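Local coordinates for oligopeptide ABC transporter, periplasmic oligopeptide-binding protein, putative (Thermotoga maritima MSB8, PDB 5IPW), which probably binds oligopeptides in the periplasm and hands them to an ABC transporter for uptake, at residues Leu390-Trp401 with Lys572-Arg583; Phe441-His450 with Asp486-Met494. All coordinates share one frame; numbering follows the deposited sequence.

Contact 1: residues Leu390-Trp401 with Lys572-Arg583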
loop_
_atom_site.group_PDB
_atom_site.type_symbol
_atom_site.label_atom_id
_atom_site.label_comp_id
_atom_site.label_asym_id
_atom_site.label_seq_id
_atom_site.Cartn_x
_atom_site.Cartn_y
_atom_site.Cartn_z
ATOM N N LEU A 390 -6.128 12.091 -3.902
ATOM C CA LEU A 390 -6.373 10.890 -3.114
ATOM C C LEU A 390 -7.689 10.248 -3.530
ATOM O O LEU A 390 -8.717 10.922 -3.612
ATOM C CB LEU A 390 -6.342 11.207 -1.614
ATOM C CG LEU A 390 -5.049 11.890 -1.118
ATOM C CD1 LEU A 390 -5.069 12.164 0.379
ATOM C CD2 LEU A 390 -3.818 11.073 -1.481
ATOM N N VAL A 391 -7.618 8.953 -3.832
ATOM C CA VAL A 391 -8.747 8.196 -4.378
ATOM C C VAL A 391 -9.848 7.984 -3.346
ATOM O O VAL A 391 -9.593 8.039 -2.142
ATOM C CB VAL A 391 -8.316 6.808 -4.913
ATOM C CG1 VAL A 391 -7.287 6.951 -6.022
ATOM C CG2 VAL A 391 -7.793 5.913 -3.793
ATOM N N SER A 392 -11.067 7.734 -3.826
ATOM C CA SER A 392 -12.195 7.411 -2.948
ATOM C C SER A 392 -11.937 6.116 -2.175
ATOM O O SER A 392 -11.401 5.144 -2.720
ATOM C CB SER A 392 -13.503 7.328 -3.743
ATOM O OG SER A 392 -13.340 6.579 -4.930
ATOM N N GLY A 393 -12.303 6.131 -0.896
ATOM C CA GLY A 393 -12.103 4.991 -0.007
ATOM C C GLY A 393 -10.745 5.005 0.669
ATOM O O GLY A 393 -10.127 3.954 0.852
ATOM N N SER A 394 -10.288 6.195 1.055
ATOM C CA SER A 394 -8.982 6.352 1.676
ATOM C C SER A 394 -9.078 7.362 2.805
ATOM O O SER A 394 -9.813 8.337 2.693
ATOM C CB SER A 394 -7.951 6.798 0.641
ATOM O OG SER A 394 -8.107 8.163 0.297
ATOM N N PRO A 395 -8.314 7.149 3.886
ATOM C CA PRO A 395 -8.535 7.881 5.132
ATOM C C PRO A 395 -8.700 9.379 4.963
ATOM O O PRO A 395 -9.636 9.957 5.511
ATOM C CB PRO A 395 -7.273 7.587 5.952
ATOM C CG PRO A 395 -6.288 6.994 4.999
ATOM C CD PRO A 395 -7.108 6.307 3.959
ATOM N N TYR A 396 -7.807 9.989 4.191
ATOM C CA TYR A 396 -7.741 11.444 4.080
ATOM C C TYR A 396 -8.388 11.968 2.798
ATOM O O TYR A 396 -8.193 13.135 2.444
ATOM C CB TYR A 396 -6.283 11.890 4.159
ATOM C CG TYR A 396 -5.484 11.078 5.148
ATOM C CD1 TYR A 396 -5.783 11.119 6.504
ATOM C CD2 TYR A 396 -4.450 10.246 4.726
ATOM C CE1 TYR A 396 -5.064 10.367 7.419
ATOM C CE2 TYR A 396 -3.725 9.490 5.631
ATOM C CZ TYR A 396 -4.035 9.554 6.975
ATOM O OH TYR A 396 -3.319 8.809 7.877
ATOM N N PHE A 397 -9.168 11.114 2.129
ATOM C CA PHE A 397 -9.866 11.454 0.885
ATOM C C PHE A 397 -10.419 12.870 0.871
ATOM O O PHE A 397 -11.017 13.321 1.852
ATOM C CB PHE A 397 -11.027 10.488 0.656
ATOM C CG PHE A 397 -11.863 10.817 -0.547
ATOM C CD1 PHE A 397 -11.476 10.389 -1.800
ATOM C CD2 PHE A 397 -13.034 11.550 -0.426
ATOM C CE1 PHE A 397 -12.232 10.675 -2.921
ATOM C CE2 PHE A 397 -13.798 11.842 -1.541
ATOM C CZ PHE A 397 -13.398 11.403 -2.788
ATOM N N ASP A 398 -10.230 13.558 -0.253
ATOM C CA ASP A 398 -10.713 14.924 -0.403
ATOM C C ASP A 398 -11.703 15.009 -1.562
ATOM O O ASP A 398 -11.311 14.884 -2.727
ATOM C CB ASP A 398 -9.555 15.895 -0.610
ATOM C CG ASP A 398 -9.966 17.337 -0.379
ATOM O OD1 ASP A 398 -11.093 17.706 -0.772
ATOM O OD2 ASP A 398 -9.175 18.108 0.202
ATOM N N PRO A 399 -12.994 15.224 -1.241
ATOM C CA PRO A 399 -14.045 15.265 -2.266
ATOM C C PRO A 399 -13.988 16.550 -3.095
ATOM O O PRO A 399 -14.184 16.512 -4.313
ATOM C CB PRO A 399 -15.335 15.197 -1.446
ATOM C CG PRO A 399 -14.980 15.782 -0.118
ATOM C CD PRO A 399 -13.516 15.537 0.106
ATOM N N GLU A 400 -13.702 17.668 -2.431
ATOM C CA GLU A 400 -13.559 18.958 -3.096
ATOM C C GLU A 400 -12.410 18.845 -4.108
ATOM O O GLU A 400 -12.605 19.030 -5.314
ATOM C CB GLU A 400 -13.262 20.066 -2.070
ATOM C CG GLU A 400 -14.271 20.230 -0.935
ATOM C CD GLU A 400 -15.206 21.415 -1.117
ATOM O OE1 GLU A 400 -15.664 21.654 -2.254
ATOM O OE2 GLU A 400 -15.498 22.102 -0.115
ATOM N N TRP A 401 -11.232 18.478 -3.602
ATOM C CA TRP A 401 -10.017 18.339 -4.406
ATOM C C TRP A 401 -10.131 17.274 -5.498
ATOM O O TRP A 401 -9.456 17.370 -6.517
ATOM C CB TRP A 401 -8.811 18.056 -3.495
ATOM C CG TRP A 401 -7.475 18.043 -4.192
ATOM C CD1 TRP A 401 -7.106 18.783 -5.277
ATOM C CD2 TRP A 401 -6.326 17.265 -3.830
ATOM N NE1 TRP A 401 -5.809 18.499 -5.627
ATOM C CE2 TRP A 401 -5.306 17.571 -4.754
ATOM C CE3 TRP A 401 -6.063 16.331 -2.819
ATOM C CZ2 TRP A 401 -4.044 16.970 -4.705
ATOM C CZ3 TRP A 401 -4.806 15.739 -2.770
ATOM C CH2 TRP A 401 -3.813 16.065 -3.707
ATOM N N LYS A 572 -5.544 13.383 10.422
ATOM C CA LYS A 572 -6.644 13.589 9.467
ATOM C C LYS A 572 -6.958 15.074 9.263
ATOM O O LYS A 572 -7.276 15.506 8.152
ATOM C CB LYS A 572 -7.904 12.834 9.916
ATOM C CG LYS A 572 -9.022 12.821 8.878
ATOM C CD LYS A 572 -9.952 11.617 9.014
ATOM C CE LYS A 572 -9.266 10.311 8.613
ATOM N NZ LYS A 572 -10.217 9.214 8.273
ATOM N N GLU A 573 -6.855 15.846 10.338
ATOM C CA GLU A 573 -7.029 17.296 10.273
ATOM C C GLU A 573 -5.865 17.972 9.542
ATOM O O GLU A 573 -6.077 18.925 8.793
ATOM C CB GLU A 573 -7.169 17.887 11.683
ATOM C CG GLU A 573 -8.455 17.494 12.403
ATOM C CD GLU A 573 -8.428 17.819 13.884
ATOM O OE1 GLU A 573 -7.502 18.530 14.335
ATOM O OE2 GLU A 573 -9.338 17.357 14.603
ATOM N N LEU A 574 -4.645 17.486 9.775
ATOM C CA LEU A 574 -3.450 18.016 9.102
ATOM C C LEU A 574 -3.410 17.664 7.609
ATOM O O LEU A 574 -3.010 18.488 6.784
ATOM C CB LEU A 574 -2.177 17.532 9.802
ATOM C CG LEU A 574 -1.911 18.152 11.183
ATOM C CD1 LEU A 574 -0.855 17.357 11.940
ATOM C CD2 LEU A 574 -1.501 19.615 11.087
ATOM N N MET A 575 -3.831 16.450 7.266
ATOM C CA MET A 575 -3.932 16.042 5.866
ATOM C C MET A 575 -5.012 16.820 5.133
ATOM O O MET A 575 -4.905 17.046 3.931
ATOM C CB MET A 575 -4.224 14.546 5.755
ATOM C CG MET A 575 -3.037 13.655 6.094
ATOM S SD MET A 575 -1.630 13.829 4.976
ATOM C CE MET A 575 -2.321 13.314 3.404
ATOM N N ALA A 576 -6.056 17.212 5.859
ATOM C CA ALA A 576 -7.102 18.074 5.311
ATOM C C ALA A 576 -6.504 19.368 4.764
ATOM O O ALA A 576 -6.811 19.773 3.647
ATOM C CB ALA A 576 -8.147 18.384 6.374
ATOM N N GLU A 577 -5.631 19.991 5.552
ATOM C CA GLU A 577 -4.979 21.247 5.162
ATOM C C GLU A 577 -4.102 21.072 3.921
ATOM O O GLU A 577 -4.109 21.908 3.015
ATOM C CB GLU A 577 -4.102 21.778 6.294
ATOM C CG GLU A 577 -4.763 21.792 7.659
ATOM C CD GLU A 577 -4.164 22.832 8.572
ATOM O OE1 GLU A 577 -4.194 24.022 8.202
ATOM O OE2 GLU A 577 -3.666 22.463 9.656
ATOM N N ALA A 578 -3.338 19.985 3.902
ATOM C CA ALA A 578 -2.476 19.665 2.775
ATOM C C ALA A 578 -3.279 19.547 1.490
ATOM O O ALA A 578 -2.916 20.116 0.462
ATOM C CB ALA A 578 -1.737 18.367 3.046
ATOM N N THR A 579 -4.376 18.805 1.558
ATOM C CA THR A 579 -5.230 18.596 0.397
ATOM C C THR A 579 -5.979 19.876 0.023
ATOM O O THR A 579 -6.382 20.043 -1.124
ATOM C CB THR A 579 -6.237 17.459 0.642
ATOM O OG1 THR A 579 -7.005 17.737 1.822
ATOM C CG2 THR A 579 -5.513 16.139 0.807
ATOM N N LYS A 580 -6.180 20.758 1.001
ATOM C CA LYS A 580 -6.739 22.085 0.748
ATOM C C LYS A 580 -5.756 22.841 -0.126
ATOM O O LYS A 580 -6.095 23.293 -1.213
ATOM C CB LYS A 580 -6.986 22.847 2.067
ATOM C CG LYS A 580 -7.564 24.251 1.909
ATOM C CD LYS A 580 -7.446 25.073 3.186
ATOM C CE LYS A 580 -7.696 26.548 2.908
ATOM N NZ LYS A 580 -7.632 27.395 4.133
ATOM N N ILE A 581 -4.523 22.947 0.351
ATOM C CA ILE A 581 -3.463 23.613 -0.394
ATOM C C ILE A 581 -3.379 23.094 -1.839
ATOM O O ILE A 581 -3.471 23.868 -2.788
ATOM C CB ILE A 581 -2.116 23.471 0.342
ATOM C CG1 ILE A 581 -2.098 24.422 1.548
ATOM C CG2 ILE A 581 -0.960 23.748 -0.608
ATOM C CD1 ILE A 581 -0.919 24.261 2.490
ATOM N N HIS A 582 -3.246 21.784 -2.005
ATOM C CA HIS A 582 -3.228 21.180 -3.341
ATOM C C HIS A 582 -4.498 21.450 -4.151
ATOM O O HIS A 582 -4.528 21.231 -5.364
ATOM C CB HIS A 582 -3.025 19.661 -3.247
ATOM C CG HIS A 582 -1.593 19.240 -3.127
ATOM N ND1 HIS A 582 -0.844 18.842 -4.215
ATOM C CD2 HIS A 582 -0.776 19.142 -2.051
ATOM C CE1 HIS A 582 0.372 18.521 -3.813
ATOM N NE2 HIS A 582 0.440 18.693 -2.505
ATOM N N ARG A 583 -5.554 21.881 -3.473
ATOM C CA ARG A 583 -6.833 22.169 -4.110
ATOM C C ARG A 583 -6.814 23.568 -4.696
ATOM O O ARG A 583 -7.203 23.779 -5.839
ATOM C CB ARG A 583 -7.939 22.075 -3.063
ATOM C CG ARG A 583 -9.318 21.770 -3.595
ATOM C CD ARG A 583 -10.192 21.256 -2.461
ATOM N NE ARG A 583 -10.233 22.180 -1.320
ATOM C CZ ARG A 583 -10.484 21.839 -0.055
ATOM N NH1 ARG A 583 -10.716 20.576 0.288
ATOM N NH2 ARG A 583 -10.489 22.777 0.885
HETATM O O HOH W 1 -7.970 14.200 5.688
HETATM O O HOH W 2 -9.300 19.767 2.503
#
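D398 reaches from the loop before helix 399-403 to T579 and R583 of helix 568-584. Its CB lies 3.9 Å from T579 CB. A chi1 of -164° sets CG opposite the backbone N, and this carries the carboxylate onto the second helix. OD1 caps its own helix. It accepts W401 N at 2.9 Å, in a nearly straight bond (173°) that comes from well above the carboxylate plane. OD1 also takes a weak hydrogen bond from R583 NH1. OD2 lies 2.7 Å from T579 OG1, whose one proton also has A576 O within reach. It forms a salt bridge with R583 NH1 at 2.9 Å, and the carboxylate and guanidinium planes stand 78° apart. A water that also donates to A576 O gives OD2 a further bond. The nearby arginine would be expected to keep this carboxylate ionised.

W401 lies next to this polar cluster. One face of its indole covers H582 CB, T579 O and the backbone N of R583, while its CE3 and CZ3 lie against T579 CB and CG2. The H582 imidazole lies obliquely to the indole. It bonds through NE2 to I507 O and meets W587 edge-to-face.

At the other end Y396 is held between two residues. M575 CG sits over one ring face, 3.8 Å from the centroid, and P395 CB covers the opposite face. M575 SD lies above the same face as CG at 4.8 Å from the centroid, a distant Met-aromatic contact. K572 bends at chi3 and brings NZ to P395 O at 2.9 Å, from above the carbonyl plane.

The arrangement is an aspartate N-cap, here doubling as a salt-bridge acceptor, which docks a turn and the start of helix 399-403 along the side of a long helix.

Contact 2: residues Phe441-His450 with Asp486-Met494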
loop_
_atom_site.group_PDB
_atom_site.type_symbol
_atom_site.label_atom_id
_atom_site.label_comp_id
_atom_site.label_asym_id
_atom_site.label_seq_id
_atom_site.Cartn_x
_atom_site.Cartn_y
_atom_site.Cartn_z
ATOM N N PHE A 441 4.526 24.964 -25.761
ATOM C CA PHE A 441 5.501 24.209 -24.987
ATOM C C PHE A 441 5.384 22.736 -25.305
ATOM O O PHE A 441 4.424 22.303 -25.937
ATOM C CB PHE A 441 5.352 24.461 -23.487
ATOM C CG PHE A 441 4.000 24.120 -22.938
ATOM C CD1 PHE A 441 2.954 25.031 -23.018
ATOM C CD2 PHE A 441 3.774 22.899 -22.316
ATOM C CE1 PHE A 441 1.706 24.725 -22.500
ATOM C CE2 PHE A 441 2.527 22.587 -21.797
ATOM C CZ PHE A 441 1.493 23.501 -21.890
ATOM N N THR A 442 6.383 21.976 -24.876
ATOM C CA THR A 442 6.456 20.550 -25.156
ATOM C C THR A 442 6.105 19.738 -23.909
ATOM O O THR A 442 6.626 19.991 -22.824
ATOM C CB THR A 442 7.862 20.164 -25.655
ATOM O OG1 THR A 442 8.028 20.625 -27.001
ATOM C CG2 THR A 442 8.066 18.652 -25.626
ATOM N N ILE A 443 5.212 18.767 -24.086
ATOM C CA ILE A 443 4.884 17.818 -23.036
ATOM C C ILE A 443 5.830 16.642 -23.166
ATOM O O ILE A 443 5.891 15.992 -24.211
ATOM C CB ILE A 443 3.433 17.310 -23.145
ATOM C CG1 ILE A 443 2.450 18.473 -22.981
ATOM C CG2 ILE A 443 3.159 16.243 -22.088
ATOM C CD1 ILE A 443 1.023 18.126 -23.345
ATOM N N THR A 444 6.567 16.381 -22.092
ATOM C CA THR A 444 7.512 15.285 -22.051
ATOM C C THR A 444 6.881 14.093 -21.360
ATOM O O THR A 444 6.405 14.207 -20.226
ATOM C CB THR A 444 8.768 15.679 -21.264
ATOM O OG1 THR A 444 9.289 16.904 -21.786
ATOM C CG2 THR A 444 9.832 14.578 -21.351
ATOM N N VAL A 445 6.891 12.950 -22.042
ATOM C CA VAL A 445 6.392 11.705 -21.472
ATOM C C VAL A 445 7.392 10.587 -21.702
ATOM O O VAL A 445 8.361 10.746 -22.443
ATOM C CB VAL A 445 5.035 11.288 -22.091
ATOM C CG1 VAL A 445 4.059 12.451 -22.079
ATOM C CG2 VAL A 445 5.205 10.779 -23.517
ATOM N N THR A 446 7.146 9.453 -21.057
ATOM C CA THR A 446 7.841 8.211 -21.381
ATOM C C THR A 446 6.822 7.072 -21.373
ATOM O O THR A 446 6.112 6.867 -20.388
ATOM C CB THR A 446 9.028 7.942 -20.432
ATOM O OG1 THR A 446 9.647 6.697 -20.774
ATOM C CG2 THR A 446 8.591 7.924 -18.975
ATOM N N GLY A 447 6.720 6.371 -22.499
ATOM C CA GLY A 447 5.768 5.272 -22.650
ATOM C C GLY A 447 4.637 5.581 -23.613
ATOM O O GLY A 447 3.944 6.595 -23.473
ATOM N N GLN A 448 4.437 4.680 -24.573
ATOM C CA GLN A 448 3.391 4.831 -25.590
ATOM C C GLN A 448 2.008 5.130 -25.007
ATOM O O GLN A 448 1.202 5.821 -25.629
ATOM C CB GLN A 448 3.311 3.566 -26.456
ATOM C CG GLN A 448 2.356 3.668 -27.638
ATOM C CD GLN A 448 2.659 4.862 -28.520
ATOM O OE1 GLN A 448 1.822 5.747 -28.698
ATOM N NE2 GLN A 448 3.875 4.904 -29.058
ATOM N N PHE A 449 1.730 4.594 -23.824
ATOM C CA PHE A 449 0.451 4.820 -23.186
ATOM C C PHE A 449 0.236 6.302 -22.956
ATOM O O PHE A 449 -0.795 6.839 -23.340
ATOM C CB PHE A 449 0.349 4.058 -21.861
ATOM C CG PHE A 449 -0.754 4.552 -20.964
ATOM C CD1 PHE A 449 -2.086 4.407 -21.335
ATOM C CD2 PHE A 449 -0.460 5.177 -19.754
ATOM C CE1 PHE A 449 -3.105 4.869 -20.514
ATOM C CE2 PHE A 449 -1.475 5.640 -18.927
ATOM C CZ PHE A 449 -2.799 5.486 -19.309
ATOM N N HIS A 450 1.213 6.960 -22.339
ATOM C CA HIS A 450 1.079 8.379 -21.988
ATOM C C HIS A 450 1.033 9.287 -23.224
ATOM O O HIS A 450 0.349 10.313 -23.219
ATOM C CB HIS A 450 2.212 8.813 -21.059
ATOM C CG HIS A 450 2.075 8.298 -19.660
ATOM N ND1 HIS A 450 1.169 8.820 -18.762
ATOM C CD2 HIS A 450 2.738 7.318 -19.001
ATOM C CE1 HIS A 450 1.276 8.179 -17.612
ATOM N NE2 HIS A 450 2.221 7.264 -17.731
ATOM N N ASP A 486 15.371 20.429 -17.465
ATOM C CA ASP A 486 15.325 20.640 -18.911
ATOM C C ASP A 486 14.014 20.093 -19.451
ATOM O O ASP A 486 13.975 19.069 -20.138
ATOM C CB ASP A 486 16.524 19.957 -19.591
ATOM C CG ASP A 486 16.709 20.383 -21.046
ATOM O OD1 ASP A 486 15.796 21.010 -21.628
ATOM O OD2 ASP A 486 17.781 20.092 -21.608
ATOM N N PHE A 487 12.937 20.796 -19.124
ATOM C CA PHE A 487 11.616 20.434 -19.603
ATOM C C PHE A 487 10.639 21.583 -19.375
ATOM O O PHE A 487 10.864 22.447 -18.530
ATOM C CB PHE A 487 11.114 19.160 -18.901
ATOM C CG PHE A 487 10.938 19.314 -17.419
ATOM C CD1 PHE A 487 12.004 19.128 -16.554
ATOM C CD2 PHE A 487 9.706 19.659 -16.889
ATOM C CE1 PHE A 487 11.844 19.282 -15.187
ATOM C CE2 PHE A 487 9.538 19.813 -15.520
ATOM C CZ PHE A 487 10.608 19.627 -14.670
ATOM N N ASP A 488 9.559 21.570 -20.143
ATOM C CA ASP A 488 8.430 22.464 -19.943
ATOM C C ASP A 488 7.400 21.791 -19.043
ATOM O O ASP A 488 6.909 22.390 -18.079
ATOM C CB ASP A 488 7.778 22.808 -21.288
ATOM C CG ASP A 488 8.769 23.337 -22.301
ATOM O OD1 ASP A 488 9.644 24.118 -21.903
ATOM O OD2 ASP A 488 8.678 22.975 -23.490
ATOM N N ALA A 489 7.069 20.545 -19.374
ATOM C CA ALA A 489 6.090 19.780 -18.612
ATOM C C ALA A 489 6.379 18.274 -18.641
ATOM O O ALA A 489 6.766 17.721 -19.678
ATOM C CB ALA A 489 4.698 20.062 -19.138
ATOM N N MET A 490 6.175 17.637 -17.487
ATOM C CA MET A 490 6.403 16.204 -17.285
ATOM C C MET A 490 5.104 15.507 -16.892
ATOM O O MET A 490 4.413 15.951 -15.959
ATOM C CB MET A 490 7.395 15.994 -16.135
ATOM C CG MET A 490 8.825 16.415 -16.417
ATOM S SD MET A 490 9.666 15.228 -17.470
ATOM C CE MET A 490 11.358 15.758 -17.307
ATOM N N VAL A 491 4.778 14.408 -17.572
ATOM C CA VAL A 491 3.645 13.582 -17.147
ATOM C C VAL A 491 4.129 12.317 -16.432
ATOM O O VAL A 491 5.160 11.722 -16.782
ATOM C CB VAL A 491 2.646 13.225 -18.295
ATOM C CG1 VAL A 491 2.561 14.344 -19.328
ATOM C CG2 VAL A 491 2.983 11.898 -18.957
ATOM N N TRP A 492 3.359 11.922 -15.427
ATOM C CA TRP A 492 3.600 10.695 -14.679
ATOM C C TRP A 492 2.269 10.263 -14.088
ATOM O O TRP A 492 1.353 11.085 -13.956
ATOM C CB TRP A 492 4.600 10.956 -13.554
ATOM C CG TRP A 492 5.216 9.727 -12.945
ATOM C CD1 TRP A 492 4.970 9.205 -11.703
ATOM C CD2 TRP A 492 6.211 8.891 -13.538
ATOM N NE1 TRP A 492 5.745 8.092 -11.496
ATOM C CE2 TRP A 492 6.516 7.878 -12.607
ATOM C CE3 TRP A 492 6.873 8.899 -14.767
ATOM C CZ2 TRP A 492 7.447 6.883 -12.872
ATOM C CZ3 TRP A 492 7.797 7.911 -15.026
ATOM C CH2 TRP A 492 8.074 6.915 -14.087
ATOM N N ASN A 493 2.156 8.987 -13.732
ATOM C CA ASN A 493 0.972 8.515 -13.022
ATOM C C ASN A 493 0.967 9.094 -11.622
ATOM O O ASN A 493 1.866 9.840 -11.247
ATOM C CB ASN A 493 0.925 6.989 -12.972
ATOM C CG ASN A 493 2.070 6.390 -12.173
ATOM O OD1 ASN A 493 2.257 6.698 -10.993
ATOM N ND2 ASN A 493 2.847 5.530 -12.819
ATOM N N MET A 494 -0.050 8.754 -10.845
ATOM C CA MET A 494 -0.084 9.157 -9.453
ATOM C C MET A 494 -0.613 8.015 -8.604
ATOM O O MET A 494 -1.715 8.082 -8.076
ATOM C CB MET A 494 -0.945 10.402 -9.295
ATOM C CG MET A 494 -0.863 11.040 -7.921
ATOM S SD MET A 494 -2.408 11.864 -7.523
ATOM C CE MET A 494 -2.016 12.497 -5.894
HETATM O O HOH W 3 9.210 19.761 -21.761
HETATM O O HOH W 4 5.427 9.894 -19.071
#
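T444 is bonded through both its N and its O to strand 489-494, to the residues flanking its partner M490. Its N donates to A489 O at 2.8 Å, and its O accepts V491 N at 3.1 Å, nearly in line with the carbonyl (171°). I443 pairs with A489, in parallel register.

At the start of the pairing D488 takes over from the backbone. With CG beside the backbone N (chi1 -53°), its OD2 accepts T442 N at 2.9 Å on the anti side of the carboxylate, with a straight bond (170°). OD1 is bound by H347 NE2. With a leucine in its place, T442 N and H347 NE2 would probably both be left without this acceptor. A water joins D488 N, T442 O and T444 OG1, and T444 OG1 also bonds E471. A second water links T446 N to V491 O where the strands part.

V491 fills the side of the sheet that carries I443. Its CG1 meets I443 CG2, and its CG2 lies against V445 CG1 and, 3.6 Å away, H450 ND1. That nitrogen bonds S339 OG. W454 and W461 of helix 448-462 cover this side. On the other side M490 SD lies 3.9 Å from T444 CB, and F478 of helix 475-484 packs on both residues. The T446 methyl group meets the W492 ring at its edge.

Strand 467-472 flanks strand 440-445 on its other edge. Two successive beta-alpha-beta crossovers thus give the order 467-472, 440-445, 489-494, as in the lobes of type II periplasmic binding proteins.

The two contacts share no helix or strand. Contact 2 is nested inside the chain loop that contact 1 closes. Their nearest atoms, about 5 Å apart, do not touch. Contact 1 lies nearer the centre of the chain, about 17 Å against 25 Å between centres, and is mainly buried, but K572 and E400 at its borders are exposed. Contact 2 is partly buried: none of its touching residues is fully exposed, but several, T442 among them, are partly so. Its place between neighbouring strands shows in its chemistry: backbone bonds set the register and branched apolar side chains fill one face. Contact 1 joins a loop to a helix, so side chains, charges and aromatic faces do the joining.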